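Local structure of beta-xylosidase (Uncultured organism, 4MLG) at residues E178-P183 against L212-T217; R200-L205 against G256-R261; D57-G62 against V278-K283. The protein probably removes xylose units from the non-reducing ends of xylo-oligosaccharides, as a beta-xylosidase of glycoside hydrolase family 43. One frame throughout, in Å; residues are numbered along the deposited sequence.

Contacts 1 and 2 are neighbours, their centres about 11 Å apart, while the centre of contact 3 is about 36 Å from that of contact 1 and about 30 Å from that of contact 2. Along the chain the order is 57-62, 178-183, 200-205, 212-217, 256-261, 278-283, so the segments of contacts 1 and 2 alternate and contact 3 brackets both. Contact 2 pairs strands 200-205 and 258-265 within a mixed sheet, and contact 1 ties together the loops beside strand 200-205; Pro-183 O and Leu-202 N probably share a hydrogen bond. Contact 3 lies across the chain's centre from contact 1 and brings an early loop against a late hairpin, as expected for a beta-propeller whose ends meet in a ring.

Contact 1 of 3, residues E178-P183 against L212-T217; sequences EPALCP and LSAGDT
The flat groups that meet between Glu-178 to Ala-180 and Leu-212 to Ala-214 are peptide units, joined N-H to C=O by two backbone hydrogen bonds. Ala-180 N donates to Leu-212 O at 2.8 Å and lies in the plane of that carbonyl. In the second bond Ala-214 N reaches Glu-178 O, also at 2.8 Å, with a C=O...N angle of 175°, so the amide sits almost straight ahead of the oxygen. The two bonds flank Pro-179 and Ser-213, whose CA atoms are 4.3 Å apart.

Side chains add little. Ala-180 CB points at the other segment and rests against two backbone oxygens, Leu-212 O and Ser-213 O, while Ala-214 CB lies 3.5 Å from Glu-178 O. The two methyls, Ala-180 CB and Ala-214 CB, are 4.3 Å apart. The carboxylate of Glu-178 turns elsewhere: its OE1 accepts from the backbone N of Glu-175. Beyond the two segments, Leu-212 packs on Ile-204 of strand 200-205 and Ala-180 on Arg-220.

With one bridged pair and no strand on either side of it, this is an isolated beta bridge, joining the loop that leads into strand 184-188 to the loop that follows strand 200-205 in the propeller.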
loop_
_atom_site.group_PDB
_atom_site.type_symbol
_atom_site.label_atom_id
_atom_site.label_comp_id
_atom_site.label_asym_id
_atom_site.label_seq_id
_atom_site.Cartn_x
_atom_site.Cartn_y
_atom_site.Cartn_z
ATOM N N GLU A 178 26.911 3.320 -9.606
ATOM C CA GLU A 178 25.515 3.392 -10.022
ATOM C C GLU A 178 24.888 4.673 -9.481
ATOM O O GLU A 178 25.199 5.094 -8.368
ATOM C CB GLU A 178 24.739 2.172 -9.515
ATOM C CG GLU A 178 25.256 0.835 -10.030
ATOM C CD GLU A 178 24.609 -0.351 -9.333
ATOM O OE1 GLU A 178 23.663 -0.139 -8.546
ATOM O OE2 GLU A 178 25.051 -1.495 -9.570
ATOM N N PRO A 179 24.010 5.305 -10.273
ATOM C CA PRO A 179 23.349 6.539 -9.837
ATOM C C PRO A 179 22.496 6.314 -8.594
ATOM O O PRO A 179 21.677 5.397 -8.566
ATOM C CB PRO A 179 22.463 6.906 -11.033
ATOM C CG PRO A 179 22.309 5.640 -11.808
ATOM C CD PRO A 179 23.596 4.905 -11.628
ATOM N N ALA A 180 22.699 7.141 -7.574
ATOM C CA ALA A 180 21.956 7.011 -6.326
ATOM C C ALA A 180 20.484 7.341 -6.529
ATOM O O ALA A 180 20.122 8.044 -7.472
ATOM C CB ALA A 180 22.552 7.912 -5.262
ATOM N N LEU A 181 19.639 6.827 -5.642
ATOM C CA LEU A 181 18.215 7.132 -5.686
ATOM C C LEU A 181 17.981 8.618 -5.440
ATOM O O LEU A 181 18.673 9.242 -4.637
ATOM C CB LEU A 181 17.449 6.301 -4.655
ATOM C CG LEU A 181 17.335 4.804 -4.936
ATOM C CD1 LEU A 181 16.482 4.132 -3.876
ATOM C CD2 LEU A 181 16.755 4.567 -6.319
ATOM N N CYS A 182 17.003 9.178 -6.142
ATOM C CA CYS A 182 16.679 10.590 -6.009
ATOM C C CYS A 182 15.483 10.771 -5.089
ATOM O O CYS A 182 14.637 9.882 -4.985
ATOM C CB CYS A 182 16.361 11.193 -7.379
ATOM S SG CYS A 182 17.626 10.926 -8.640
ATOM N N PRO A 183 15.407 11.926 -4.409
ATOM C CA PRO A 183 14.184 12.267 -3.680
ATOM C C PRO A 183 13.055 12.509 -4.677
ATOM O O PRO A 183 13.326 12.754 -5.852
ATOM C CB PRO A 183 14.556 13.568 -2.962
ATOM C CG PRO A 183 15.666 14.144 -3.771
ATOM C CD PRO A 183 16.443 12.964 -4.268
ATOM N N LEU A 212 24.414 12.210 -8.789
ATOM C CA LEU A 212 25.223 11.719 -7.679
ATOM C C LEU A 212 25.169 10.198 -7.593
ATOM O O LEU A 212 24.095 9.599 -7.675
ATOM C CB LEU A 212 24.769 12.340 -6.357
ATOM C CG LEU A 212 25.068 13.825 -6.158
ATOM C CD1 LEU A 212 24.482 14.311 -4.844
ATOM C CD2 LEU A 212 26.567 14.074 -6.200
ATOM N N SER A 213 26.336 9.582 -7.437
ATOM C CA SER A 213 26.435 8.131 -7.367
ATOM C C SER A 213 26.004 7.606 -6.002
ATOM O O SER A 213 25.842 8.373 -5.052
ATOM C CB SER A 213 27.861 7.677 -7.684
ATOM O OG SER A 213 28.794 8.284 -6.808
ATOM N N ALA A 214 25.821 6.292 -5.917
ATOM C CA ALA A 214 25.377 5.648 -4.688
ATOM C C ALA A 214 26.500 5.567 -3.663
ATOM O O ALA A 214 26.255 5.556 -2.456
ATOM C CB ALA A 214 24.837 4.265 -4.988
ATOM N N GLY A 215 27.735 5.505 -4.153
ATOM C CA GLY A 215 28.894 5.443 -3.285
ATOM C C GLY A 215 29.202 6.783 -2.647
ATOM O O GLY A 215 29.806 6.845 -1.577
ATOM N N ASP A 216 28.780 7.860 -3.300
ATOM C CA ASP A 216 29.034 9.206 -2.799
ATOM C C ASP A 216 28.136 9.518 -1.604
ATOM O O ASP A 216 27.303 10.420 -1.668
ATOM C CB ASP A 216 28.805 10.234 -3.908
ATOM C CG ASP A 216 29.499 11.554 -3.636
ATOM O OD1 ASP A 216 29.844 11.825 -2.467
ATOM O OD2 ASP A 216 29.698 12.326 -4.598
ATOM N N THR A 217 28.324 8.785 -0.510
ATOM C CA THR A 217 27.431 8.876 0.645
ATOM C C THR A 217 27.544 10.190 1.417
ATOM O O THR A 217 26.779 10.434 2.350
ATOM C CB THR A 217 27.645 7.702 1.624
ATOM O OG1 THR A 217 28.983 7.737 2.136
ATOM C CG2 THR A 217 27.404 6.373 0.924
#

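Contact 2 of 3, residues R200-L205 against G256-R261; sequences RDLMIL and GPFTYR
Leu-205 and Pro-257 lie side by side and point the same way, and the leucine can be followed outward atom by atom. Its CB is 4.0 Å from Phe-258 O, still over the backbone of the partner strand. CG, anti to the carbonyl carbon (chi1 -53°), comes to 4.1 Å from Pro-257 CB. At the tip, the CD1 branch of Leu-205 closes on Pro-257 CB at 3.7 Å. The same proline carbon also has Met-203 CB as a neighbour, so Pro-257 sits against two side chains of the 200-205 segment.

On the other face of the sheet, Leu-202 sends CG anti to its backbone N (chi1 -174°), and its CD1 meets the Phe-258 ring obliquely, 3.9 Å from both CD2 and CE2. Ile-204 shares this face with Phe-258, its CG2 lying beside Phe-258 O. Phe-236 of strand 233-239 packs on Leu-202 and Ile-204, while Tyr-234 and Ala-249 pack on Phe-258, so the ring is buried.

Three backbone bonds set the register. Phe-258 N donates to Met-203 O at 2.7 Å, Leu-205 N to Phe-258 O at 2.8 Å, and Tyr-260 N to Leu-205 O at 3.2 Å. In the last, the donor is tilted 31° from the carbonyl plane. Ile-204 pairs with Phe-258, and Leu-205 with Thr-259.

This is a parallel strand pair in an otherwise antiparallel sheet. Strands 138-141 to 200-205 and strands 223-230 to 258-265 each form an antiparallel four-stranded set, consistent with two successive blades of the beta-propeller. Here the last strand of one runs parallel to the last strand of the next.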
loop_
_atom_site.group_PDB
_atom_site.type_symbol
_atom_site.label_atom_id
_atom_site.label_comp_id
_atom_site.label_asym_id
_atom_site.label_seq_id
_atom_site.Cartn_x
_atom_site.Cartn_y
_atom_site.Cartn_z
ATOM N N ARG A 200 7.983 12.301 -9.442
ATOM C CA ARG A 200 9.133 12.074 -10.306
ATOM C C ARG A 200 10.440 12.373 -9.582
ATOM O O ARG A 200 10.444 13.009 -8.528
ATOM C CB ARG A 200 9.021 12.915 -11.580
ATOM C CG ARG A 200 8.599 14.356 -11.341
ATOM C CD ARG A 200 8.403 15.101 -12.652
ATOM N NE ARG A 200 7.115 15.786 -12.702
ATOM C CZ ARG A 200 6.719 16.565 -13.703
ATOM N NH1 ARG A 200 7.515 16.767 -14.744
ATOM N NH2 ARG A 200 5.529 17.147 -13.663
ATOM N N ASP A 201 11.544 11.902 -10.151
ATOM C CA ASP A 201 12.862 12.132 -9.572
ATOM C C ASP A 201 13.204 13.616 -9.508
ATOM O O ASP A 201 13.075 14.336 -10.501
ATOM C CB ASP A 201 13.942 11.398 -10.376
ATOM C CG ASP A 201 13.920 9.899 -10.157
ATOM O OD1 ASP A 201 13.521 9.463 -9.057
ATOM O OD2 ASP A 201 14.309 9.155 -11.081
ATOM N N LEU A 202 13.626 14.069 -8.331
ATOM C CA LEU A 202 14.238 15.382 -8.200
ATOM C C LEU A 202 15.739 15.181 -8.316
ATOM O O LEU A 202 16.416 14.925 -7.320
ATOM C CB LEU A 202 13.904 16.022 -6.855
ATOM C CG LEU A 202 14.405 17.463 -6.710
ATOM C CD1 LEU A 202 13.531 18.419 -7.514
ATOM C CD2 LEU A 202 14.478 17.885 -5.252
ATOM N N MET A 203 16.250 15.283 -9.538
ATOM C CA MET A 203 17.648 14.975 -9.810
ATOM C C MET A 203 18.609 15.886 -9.052
ATOM O O MET A 203 18.545 17.110 -9.169
ATOM C CB MET A 203 17.928 15.053 -11.312
ATOM C CG MET A 203 16.993 14.202 -12.154
ATOM S SD MET A 203 17.280 14.386 -13.924
ATOM C CE MET A 203 18.871 13.586 -14.100
ATOM N N ILE A 204 19.487 15.279 -8.260
ATOM C CA ILE A 204 20.567 16.013 -7.616
ATOM C C ILE A 204 21.872 15.686 -8.338
ATOM O O ILE A 204 22.237 14.517 -8.474
ATOM C CB ILE A 204 20.676 15.679 -6.117
ATOM C CG1 ILE A 204 19.308 15.810 -5.447
ATOM C CG2 ILE A 204 21.682 16.595 -5.441
ATOM C CD1 ILE A 204 19.329 15.556 -3.960
ATOM N N LEU A 205 22.566 16.718 -8.807
ATOM C CA LEU A 205 23.708 16.526 -9.698
ATOM C C LEU A 205 25.053 16.937 -9.105
ATOM O O LEU A 205 25.124 17.513 -8.020
ATOM C CB LEU A 205 23.486 17.290 -11.005
ATOM C CG LEU A 205 22.184 17.026 -11.757
ATOM C CD1 LEU A 205 22.147 17.830 -13.048
ATOM C CD2 LEU A 205 22.021 15.544 -12.040
ATOM N N GLY A 256 13.164 21.181 -11.945
ATOM C CA GLY A 256 14.484 21.087 -12.552
ATOM C C GLY A 256 15.582 20.598 -11.632
ATOM O O GLY A 256 15.528 20.826 -10.424
ATOM N N PRO A 257 16.586 19.916 -12.205
ATOM C CA PRO A 257 17.689 19.301 -11.459
ATOM C C PRO A 257 18.382 20.287 -10.527
ATOM O O PRO A 257 18.557 21.452 -10.881
ATOM C CB PRO A 257 18.647 18.857 -12.565
ATOM C CG PRO A 257 17.769 18.619 -13.734
ATOM C CD PRO A 257 16.701 19.670 -13.653
ATOM N N PHE A 258 18.754 19.816 -9.342
ATOM C CA PHE A 258 19.460 20.644 -8.373
ATOM C C PHE A 258 20.930 20.257 -8.294
ATOM O O PHE A 258 21.267 19.081 -8.164
ATOM C CB PHE A 258 18.804 20.537 -6.995
ATOM C CG PHE A 258 17.597 21.414 -6.833
ATOM C CD1 PHE A 258 17.657 22.560 -6.057
ATOM C CD2 PHE A 258 16.406 21.101 -7.466
ATOM C CE1 PHE A 258 16.550 23.373 -5.910
ATOM C CE2 PHE A 258 15.295 21.910 -7.323
ATOM C CZ PHE A 258 15.367 23.048 -6.546
ATOM N N THR A 259 21.801 21.256 -8.380
ATOM C CA THR A 259 23.239 21.029 -8.324
ATOM C C THR A 259 23.769 21.188 -6.903
ATOM O O THR A 259 23.573 22.228 -6.274
ATOM C CB THR A 259 23.988 21.994 -9.262
ATOM O OG1 THR A 259 23.758 21.611 -10.625
ATOM C CG2 THR A 259 25.481 21.972 -8.980
ATOM N N TYR A 260 24.435 20.147 -6.407
ATOM C CA TYR A 260 25.059 20.163 -5.083
ATOM C C TYR A 260 25.964 21.377 -4.892
ATOM O O TYR A 260 26.663 21.795 -5.816
ATOM C CB TYR A 260 25.863 18.878 -4.855
ATOM C CG TYR A 260 26.719 18.892 -3.605
ATOM C CD1 TYR A 260 26.191 18.530 -2.372
ATOM C CD2 TYR A 260 28.061 19.263 -3.658
ATOM C CE1 TYR A 260 26.972 18.541 -1.227
ATOM C CE2 TYR A 260 28.845 19.279 -2.520
ATOM C CZ TYR A 260 28.297 18.916 -1.309
ATOM O OH TYR A 260 29.077 18.929 -0.175
ATOM N N ARG A 261 25.952 21.933 -3.685
ATOM C CA ARG A 261 26.746 23.117 -3.382
ATOM C C ARG A 261 27.728 22.893 -2.238
ATOM O O ARG A 261 28.929 23.111 -2.395
ATOM C CB ARG A 261 25.836 24.308 -3.080
ATOM C CG ARG A 261 25.141 24.867 -4.307
ATOM C CD ARG A 261 26.155 25.470 -5.262
ATOM N NE ARG A 261 25.601 25.699 -6.592
ATOM C CZ ARG A 261 26.203 25.336 -7.720
ATOM N NH1 ARG A 261 27.382 24.728 -7.678
ATOM N NH2 ARG A 261 25.629 25.580 -8.889
#

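Contact 3 of 3, residues D57-G62 against V278-K283; sequences DDVEQG and VEFKGK
Phe-280 and Lys-281 are the first two residues of the type I' turn, Phe-280 to Lys-283, of a beta hairpin that joins two strands of the propeller blade that also takes in the N-terminal strand 5-6. Residues 57-60, from the loop after strand 50-56 in another sheet, lie against it.

Apolar contact centres on the Phe-280 ring. Val-59 CG2 meets its CD2 obliquely at 3.7 Å, and Leu-25, Val-20 and Tyr-285 pack around the same side chain. The edge of the ring also meets a polar atom: Asp-57 O lies near the ring plane, 3.4 Å from CE2. An alanine here has no ring, which would probably open a gap beside Val-59 CG2 and leave Asp-57 O without its contact at the ring edge.

The hydrogen bond across the contact uses that same oxygen. Lys-281 runs out fully extended beyond CG, and its NZ reaches Asp-57 O at 2.7 Å, tilted 27° from the carbonyl plane. The Asp-57 carboxylate itself pairs with Lys-24.

Charges meet next. Glu-60 and Lys-283 cross at about a right angle, with OE2 and NZ 3.6 Å apart in a long salt bridge; OE2 also accepts from the N-terminal nitrogen of Met-1.

Within the loop, Asp-58 forms an Asx motif: Gln-61 N donates to its OD2 at 3.2 Å, coming from above the carboxylate plane.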
loop_
_atom_site.group_PDB
_atom_site.type_symbol
_atom_site.label_atom_id
_atom_site.label_comp_id
_atom_site.label_asym_id
_atom_site.label_seq_id
_atom_site.Cartn_x
_atom_site.Cartn_y
_atom_site.Cartn_z
ATOM N N ASP A 57 7.402 33.923 19.509
ATOM C CA ASP A 57 7.276 35.298 19.040
ATOM C C ASP A 57 8.660 35.867 18.758
ATOM O O ASP A 57 8.824 36.749 17.915
ATOM C CB ASP A 57 6.543 36.159 20.069
ATOM C CG ASP A 57 5.039 35.966 20.026
ATOM O OD1 ASP A 57 4.493 35.822 18.912
ATOM O OD2 ASP A 57 4.405 35.960 21.102
ATOM N N ASP A 58 9.654 35.351 19.474
ATOM C CA ASP A 58 11.043 35.750 19.282
ATOM C C ASP A 58 11.948 34.527 19.388
ATOM O O ASP A 58 12.001 33.873 20.429
ATOM C CB ASP A 58 11.446 36.800 20.317
ATOM C CG ASP A 58 12.866 37.290 20.126
ATOM O OD1 ASP A 58 13.320 37.360 18.964
ATOM O OD2 ASP A 58 13.528 37.603 21.137
ATOM N N VAL A 59 12.590 34.172 18.291
ATOM C CA VAL A 59 13.390 32.967 18.269
ATOM C C VAL A 59 14.579 33.037 19.216
ATOM O O VAL A 59 14.856 32.096 19.942
ATOM C CB VAL A 59 13.894 32.673 16.846
ATOM C CG1 VAL A 59 14.780 31.447 16.838
ATOM C CG2 VAL A 59 12.730 32.472 15.909
ATOM N N GLU A 60 15.288 34.155 19.188
ATOM C CA GLU A 60 16.472 34.323 20.027
ATOM C C GLU A 60 16.335 34.441 21.549
ATOM O O GLU A 60 17.091 33.818 22.272
ATOM C CB GLU A 60 17.335 35.438 19.471
ATOM C CG GLU A 60 18.083 35.006 18.234
ATOM C CD GLU A 60 18.234 36.124 17.252
ATOM O OE1 GLU A 60 17.251 36.847 17.047
ATOM O OE2 GLU A 60 19.330 36.269 16.693
ATOM N N GLN A 61 15.397 35.234 22.043
ATOM C CA GLN A 61 15.176 35.304 23.488
ATOM C C GLN A 61 13.735 35.054 23.910
ATOM O O GLN A 61 13.389 35.210 25.073
ATOM C CB GLN A 61 15.706 36.612 24.085
ATOM C CG GLN A 61 16.435 36.416 25.407
ATOM C CD GLN A 61 17.761 37.143 25.473
ATOM O OE1 GLN A 61 18.018 38.060 24.698
ATOM N NE2 GLN A 61 18.608 36.746 26.406
ATOM N N GLY A 62 12.899 34.679 22.951
ATOM C CA GLY A 62 11.476 34.493 23.176
ATOM C C GLY A 62 11.022 33.290 23.984
ATOM O O GLY A 62 11.659 32.261 23.991
ATOM N N VAL A 278 14.014 28.590 7.614
ATOM C CA VAL A 278 12.954 29.587 7.518
ATOM C C VAL A 278 13.464 30.964 7.945
ATOM O O VAL A 278 14.341 31.072 8.802
ATOM C CB VAL A 278 11.730 29.178 8.377
ATOM C CG1 VAL A 278 12.091 29.168 9.856
ATOM C CG2 VAL A 278 10.545 30.094 8.115
ATOM N N GLU A 279 12.929 32.012 7.327
ATOM C CA GLU A 279 13.283 33.380 7.687
ATOM C C GLU A 279 12.275 33.942 8.683
ATOM O O GLU A 279 11.065 33.853 8.470
ATOM C CB GLU A 279 13.332 34.266 6.440
ATOM C CG GLU A 279 13.715 35.715 6.717
ATOM C CD GLU A 279 13.673 36.580 5.470
ATOM O OE1 GLU A 279 12.958 36.213 4.515
ATOM O OE2 GLU A 279 14.355 37.628 5.445
ATOM N N PHE A 280 12.775 34.518 9.772
ATOM C CA PHE A 280 11.910 35.121 10.777
ATOM C C PHE A 280 12.509 36.423 11.302
ATOM O O PHE A 280 13.613 36.435 11.848
ATOM C CB PHE A 280 11.651 34.142 11.926
ATOM C CG PHE A 280 10.561 34.580 12.866
ATOM C CD1 PHE A 280 9.227 34.401 12.532
ATOM C CD2 PHE A 280 10.869 35.164 14.084
ATOM C CE1 PHE A 280 8.221 34.800 13.395
ATOM C CE2 PHE A 280 9.867 35.565 14.951
ATOM C CZ PHE A 280 8.541 35.382 14.606
ATOM N N LYS A 281 11.767 37.514 11.121
ATOM C CA LYS A 281 12.193 38.848 11.545
ATOM C C LYS A 281 13.536 39.280 10.955
ATOM O O LYS A 281 14.397 39.796 11.667
ATOM C CB LYS A 281 12.212 38.962 13.072
ATOM C CG LYS A 281 10.835 38.893 13.712
ATOM C CD LYS A 281 10.913 39.072 15.219
ATOM C CE LYS A 281 9.527 39.121 15.840
ATOM N NZ LYS A 281 9.584 39.245 17.324
ATOM N N GLY A 282 13.706 39.066 9.654
ATOM C CA GLY A 282 14.885 39.539 8.948
ATOM C C GLY A 282 16.092 38.625 9.037
ATOM O O GLY A 282 17.102 38.859 8.369
ATOM N N LYS A 283 15.998 37.585 9.858
ATOM C CA LYS A 283 17.107 36.651 10.033
ATOM C C LYS A 283 16.701 35.220 9.702
ATOM O O LYS A 283 15.559 34.818 9.928
ATOM C CB LYS A 283 17.651 36.722 11.459
ATOM C CG LYS A 283 18.125 38.101 11.869
ATOM C CD LYS A 283 18.643 38.104 13.295
ATOM C CE LYS A 283 19.088 39.498 13.707
ATOM N NZ LYS A 283 19.592 39.535 15.107
#